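Local coordinates for exoglucanase A (Cellulomonas fimi, PDB 7CBD), which hydrolyses beta-1,4-glucosidic linkages of cellulose through this family 6 catalytic domain, with inversion of anomeric configuration, releasing cellobiose from the non-reducing chain ends, at residues P152-T155 with T156-E160; L249-N253 with T254-S258. All coordinates share one frame; numbering follows the deposited sequence. Where two conformers were deposited one is given.

Contact 1 (P152-T155 with T156-E160); sequences PNLT and TNISE
Asn-153 and Asn-157 both carry CG beside their own backbone N, with chi1 at -75° and -64°. One helical turn apart, their amides therefore meet. The motif is a single short helical turn, residues 153-156, after strand 141-146 of the catalytic domain. ND2 of Asn-157 donates to OD1 of Asn-153 at 2.9 Å, and this acceptor lies in the amide plane of Asn-157. The two amide planes are 41° apart, and ND2 is tilted from the carbonyl plane of Asn-153. A backbone bond runs alongside, from Asn-157 N to Asn-153 O at 2.9 Å. The other end of the Asn-153 amide, ND2, binds the backbone of Ser-150 and OD1 of Asp-149, the predicted proton donor. Asn-157 thus holds one end of the amide whose other end meets Asp-149, which probably limits its rotation. Thr-156 has OG1 between its backbone N and carbonyl carbon, which turns the hydroxyl back onto the helical turn. OG1 donates to Pro-152 O at 2.8 Å. The backbone N of Thr-156 adds a weak bond of 3.3 Å to the same Pro-152 O. Trp-198 NE1 of helix 196-199 also binds this hydroxyl. A valine here would probably leave the Trp-198 indole N-H without its acceptor and remove the stronger Thr-156 grip on Pro-152 O. Four residues on from Leu-154, CB of Ile-158 sits 3.6 Å from Leu-154 O. The two side chains meet at their ends, Leu-154 CD2 lying 4.2 Å from Ile-158 CD1.

Contact 2 (L249-N253 with T254-S258); sequences LTINN and TPIRS
This is a tight antiparallel beta hairpin at the surface of the catalytic domain, away from the annotated active-site residues. Strand 250-251 turns through Asn-252 and Asn-253 into strand 254-255. Both asparagines have positive phi, as in a type I' turn. The hairpin is held mainly by backbone. Ile-256 N donates to Leu-249 O at 2.9 Å, nearly straight at 173°. Ile-251 N donates to Thr-254 O, also at 2.9 Å. The return bond from Thr-254 N to Ile-251 O is more bent, and its donor stands above the carbonyl plane. Thr-250 and Pro-255 form a non-hydrogen-bonded pair. CG2 of Thr-250 lies beside its own backbone N and against the proline ring, 3.7 Å from Pro-255 CA. CD1 of Ile-251 crosses to CG2 of Ile-256 at 3.6 Å, and CB of Leu-249 lies 4.1 Å from CD1 of Ile-256. A water accepts from Arg-257 N and donates to Leu-249 O, tying the start of the hairpin to the 3-10 turn of residues 256-258. Ser-258 closes this turn, with OG and N both donating to Pro-255 O. Leu-249 and Ile-251 rest on Tyr-319 of helix 316-323, while Thr-254 meets Val-316 and Ile-256 meets Val-320. Pro-255 packs instead on Trp-264, in the loop that leads to helix 270-283.

From the N terminus, the chain first reaches contact 1, after strand 141-146 of the central sheet. Contact 1 closes one helical turn just before helix 161-182. The chain then adds strand 187-192, helices 196-199 and 202-218, and strand 228-231. Helices 161-182, 196-199 and 202-218 all touch contact 1. Contact 2 follows as a hairpin within the long connection to helix 270-283, and it leans on the later helix 316-323. The two contacts are in series, neither nested nor crossed. Their centres are 29 Å apart and their nearest atoms about 16 Å, so they do not touch.

Contact 1 (P152-T155 with T156-E160)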
loop_
_atom_site.group_PDB
_atom_site.type_symbol
_atom_site.label_atom_id
_atom_site.label_comp_id
_atom_site.label_asym_id
_atom_site.label_seq_id
_atom_site.Cartn_x
_atom_site.Cartn_y
_atom_site.Cartn_z
ATOM N N PRO A 152 9.627 3.795 -9.447
ATOM C CA PRO A 152 8.990 4.777 -10.339
ATOM C C PRO A 152 9.423 6.217 -10.101
ATOM O O PRO A 152 9.150 7.069 -10.957
ATOM C CB PRO A 152 7.495 4.587 -10.067
ATOM C CG PRO A 152 7.382 3.173 -9.548
ATOM C CD PRO A 152 8.620 2.997 -8.718
ATOM N N ASN A 153 10.074 6.523 -8.976
ATOM C CA ASN A 153 10.669 7.847 -8.833
ATOM C C ASN A 153 11.726 8.093 -9.895
ATOM O O ASN A 153 12.001 9.246 -10.238
ATOM C CB ASN A 153 11.318 7.989 -7.459
ATOM C CG ASN A 153 10.311 8.164 -6.361
ATOM O OD1 ASN A 153 9.680 9.214 -6.252
ATOM N ND2 ASN A 153 10.147 7.136 -5.540
ATOM N N LEU A 154 12.329 7.028 -10.428
ATOM C CA LEU A 154 13.438 7.187 -11.357
ATOM C C LEU A 154 12.987 7.594 -12.751
ATOM O O LEU A 154 13.823 8.026 -13.553
ATOM C CB LEU A 154 14.288 5.908 -11.395
ATOM C CG LEU A 154 14.748 5.381 -10.026
ATOM C CD1 LEU A 154 15.725 4.229 -10.209
ATOM C CD2 LEU A 154 15.338 6.473 -9.133
ATOM N N THR A 155 11.691 7.478 -13.052
ATOM C CA THR A 155 11.150 7.867 -14.347
ATOM C C THR A 155 10.175 9.033 -14.273
ATOM O O THR A 155 9.734 9.514 -15.323
ATOM C CB THR A 155 10.422 6.681 -14.982
ATOM O OG1 THR A 155 9.522 6.129 -14.012
ATOM C CG2 THR A 155 11.412 5.613 -15.421
ATOM N N THR A 156 9.809 9.484 -13.082
ATOM C CA THR A 156 8.910 10.612 -12.916
ATOM C C THR A 156 9.505 11.753 -12.110
ATOM O O THR A 156 9.124 12.906 -12.322
ATOM C CB THR A 156 7.626 10.166 -12.206
ATOM O OG1 THR A 156 7.958 9.604 -10.928
ATOM C CG2 THR A 156 6.860 9.146 -13.047
ATOM N N ASN A 157 10.412 11.463 -11.182
ATOM C CA ASN A 157 10.892 12.438 -10.213
ATOM C C ASN A 157 12.402 12.602 -10.265
ATOM O O ASN A 157 13.001 13.072 -9.297
ATOM C CB ASN A 157 10.436 12.042 -8.812
ATOM C CG ASN A 157 8.940 12.078 -8.679
ATOM O OD1 ASN A 157 8.277 12.921 -9.297
ATOM N ND2 ASN A 157 8.386 11.158 -7.892
ATOM N N ILE A 158 13.022 12.239 -11.392
ATOM C CA ILE A 158 14.476 12.266 -11.508
ATOM C C ILE A 158 15.018 13.684 -11.588
ATOM O O ILE A 158 16.236 13.873 -11.528
ATOM C CB ILE A 158 14.945 11.321 -12.642
ATOM C CG1 ILE A 158 16.383 10.832 -12.423
ATOM C CG2 ILE A 158 14.822 12.002 -13.999
ATOM C CD1 ILE A 158 16.542 9.951 -11.211
ATOM N N SER A 159 14.142 14.692 -11.702
ATOM C CA SER A 159 14.576 16.083 -11.626
ATOM C C SER A 159 14.980 16.479 -10.214
ATOM O O SER A 159 15.621 17.521 -10.037
ATOM C CB SER A 159 13.486 17.033 -12.136
ATOM O OG SER A 159 12.302 16.937 -11.357
ATOM N N GLU A 160 14.616 15.687 -9.210
ATOM C CA GLU A 160 15.035 15.966 -7.843
ATOM C C GLU A 160 16.414 15.364 -7.607
ATOM O O GLU A 160 16.604 14.165 -7.845
ATOM C CB GLU A 160 14.029 15.393 -6.852
ATOM C CG GLU A 160 14.543 15.228 -5.419
ATOM C CD GLU A 160 15.111 16.507 -4.816
ATOM O OE1 GLU A 160 14.575 17.607 -5.080
ATOM O OE2 GLU A 160 16.101 16.409 -4.064
#

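Contact 2 (L249-N253 with T254-S258)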
loop_
_atom_site.group_PDB
_atom_site.type_symbol
_atom_site.label_atom_id
_atom_site.label_comp_id
_atom_site.label_asym_id
_atom_site.label_seq_id
_atom_site.Cartn_x
_atom_site.Cartn_y
_atom_site.Cartn_z
ATOM N N LEU A 249 -14.990 9.510 -21.769
ATOM C CA LEU A 249 -16.207 10.292 -21.937
ATOM C C LEU A 249 -15.877 11.746 -22.233
ATOM O O LEU A 249 -15.022 12.354 -21.581
ATOM C CB LEU A 249 -17.059 10.207 -20.671
ATOM C CG LEU A 249 -18.404 10.925 -20.752
ATOM C CD1 LEU A 249 -19.276 10.237 -21.786
ATOM C CD2 LEU A 249 -19.075 10.979 -19.384
ATOM N N THR A 250 -16.537 12.286 -23.244
ATOM C CA THR A 250 -16.420 13.691 -23.582
ATOM C C THR A 250 -17.789 14.326 -23.425
ATOM O O THR A 250 -18.806 13.708 -23.745
ATOM C CB THR A 250 -15.852 13.893 -25.000
ATOM O OG1 THR A 250 -16.736 13.321 -25.972
ATOM C CG2 THR A 250 -14.480 13.231 -25.122
ATOM N N ILE A 251 -17.804 15.535 -22.873
ATOM C CA ILE A 251 -19.014 16.320 -22.672
ATOM C C ILE A 251 -18.837 17.598 -23.470
ATOM O O ILE A 251 -17.934 18.394 -23.177
ATOM C CB ILE A 251 -19.230 16.646 -21.186
ATOM C CG1 ILE A 251 -19.360 15.364 -20.361
ATOM C CG2 ILE A 251 -20.460 17.530 -21.014
ATOM C CD1 ILE A 251 -19.382 15.617 -18.867
ATOM N N ASN A 252 -19.689 17.790 -24.477
ATOM C CA ASN A 252 -19.623 18.951 -25.361
ATOM C C ASN A 252 -18.215 19.145 -25.922
ATOM O O ASN A 252 -17.636 20.232 -25.868
ATOM C CB ASN A 252 -20.157 20.212 -24.677
ATOM C CG ASN A 252 -21.668 20.193 -24.526
ATOM O OD1 ASN A 252 -22.330 19.221 -24.897
ATOM N ND2 ASN A 252 -22.223 21.271 -23.981
ATOM N N ASN A 253 -17.659 18.055 -26.457
ATOM C CA ASN A 253 -16.331 18.055 -27.082
ATOM C C ASN A 253 -15.214 18.398 -26.093
ATOM O O ASN A 253 -14.175 18.934 -26.481
ATOM C CB ASN A 253 -16.286 18.952 -28.330
ATOM C CG ASN A 253 -15.120 18.629 -29.255
ATOM O OD1 ASN A 253 -14.745 17.470 -29.421
ATOM N ND2 ASN A 253 -14.544 19.663 -29.861
ATOM N N THR A 254 -15.405 18.096 -24.807
ATOM C CA THR A 254 -14.354 18.271 -23.802
ATOM C C THR A 254 -14.190 16.966 -23.038
ATOM O O THR A 254 -15.157 16.496 -22.402
ATOM C CB THR A 254 -14.674 19.420 -22.844
ATOM O OG1 THR A 254 -14.936 20.602 -23.603
ATOM C CG2 THR A 254 -13.492 19.686 -21.919
ATOM N N PRO A 255 -13.017 16.338 -23.076
ATOM C CA PRO A 255 -12.831 15.072 -22.348
ATOM C C PRO A 255 -12.867 15.301 -20.844
ATOM O O PRO A 255 -12.221 16.214 -20.328
ATOM C CB PRO A 255 -11.444 14.597 -22.811
ATOM C CG PRO A 255 -11.166 15.376 -24.085
ATOM C CD PRO A 255 -11.836 16.699 -23.879
ATOM N N ILE A 256 -13.620 14.458 -20.132
ATOM C CA ILE A 256 -13.627 14.585 -18.678
ATOM C C ILE A 256 -12.253 14.322 -18.084
ATOM O O ILE A 256 -11.949 14.822 -16.996
ATOM C CB ILE A 256 -14.726 13.739 -17.991
ATOM C CG1 ILE A 256 -14.437 12.235 -18.116
ATOM C CG2 ILE A 256 -16.101 14.119 -18.534
ATOM C CD1 ILE A 256 -15.253 11.367 -17.155
ATOM N N ARG A 257 -11.398 13.557 -18.774
ATOM C CA ARG A 257 -10.047 13.337 -18.260
ATOM C C ARG A 257 -9.222 14.620 -18.229
ATOM O O ARG A 257 -8.233 14.685 -17.492
ATOM C CB ARG A 257 -9.321 12.249 -19.060
ATOM C CG ARG A 257 -9.033 12.643 -20.497
ATOM C CD ARG A 257 -8.276 11.541 -21.249
ATOM N NE ARG A 257 -8.070 11.867 -22.660
ATOM C CZ ARG A 257 -6.882 12.106 -23.215
ATOM N NH1 ARG A 257 -5.779 12.056 -22.483
ATOM N NH2 ARG A 257 -6.797 12.395 -24.510
ATOM N N SER A 258 -9.615 15.646 -18.988
ATOM C CA SER A 258 -8.911 16.922 -18.953
ATOM C C SER A 258 -9.273 17.764 -17.739
ATOM O O SER A 258 -8.741 18.869 -17.591
ATOM C CB SER A 258 -9.172 17.718 -20.229
ATOM O OG SER A 258 -10.486 18.234 -20.249
HETATM O O HOH W 1 -12.234 11.919 -21.100
HETATM O O HOH W 2 -17.698 20.530 -21.593
#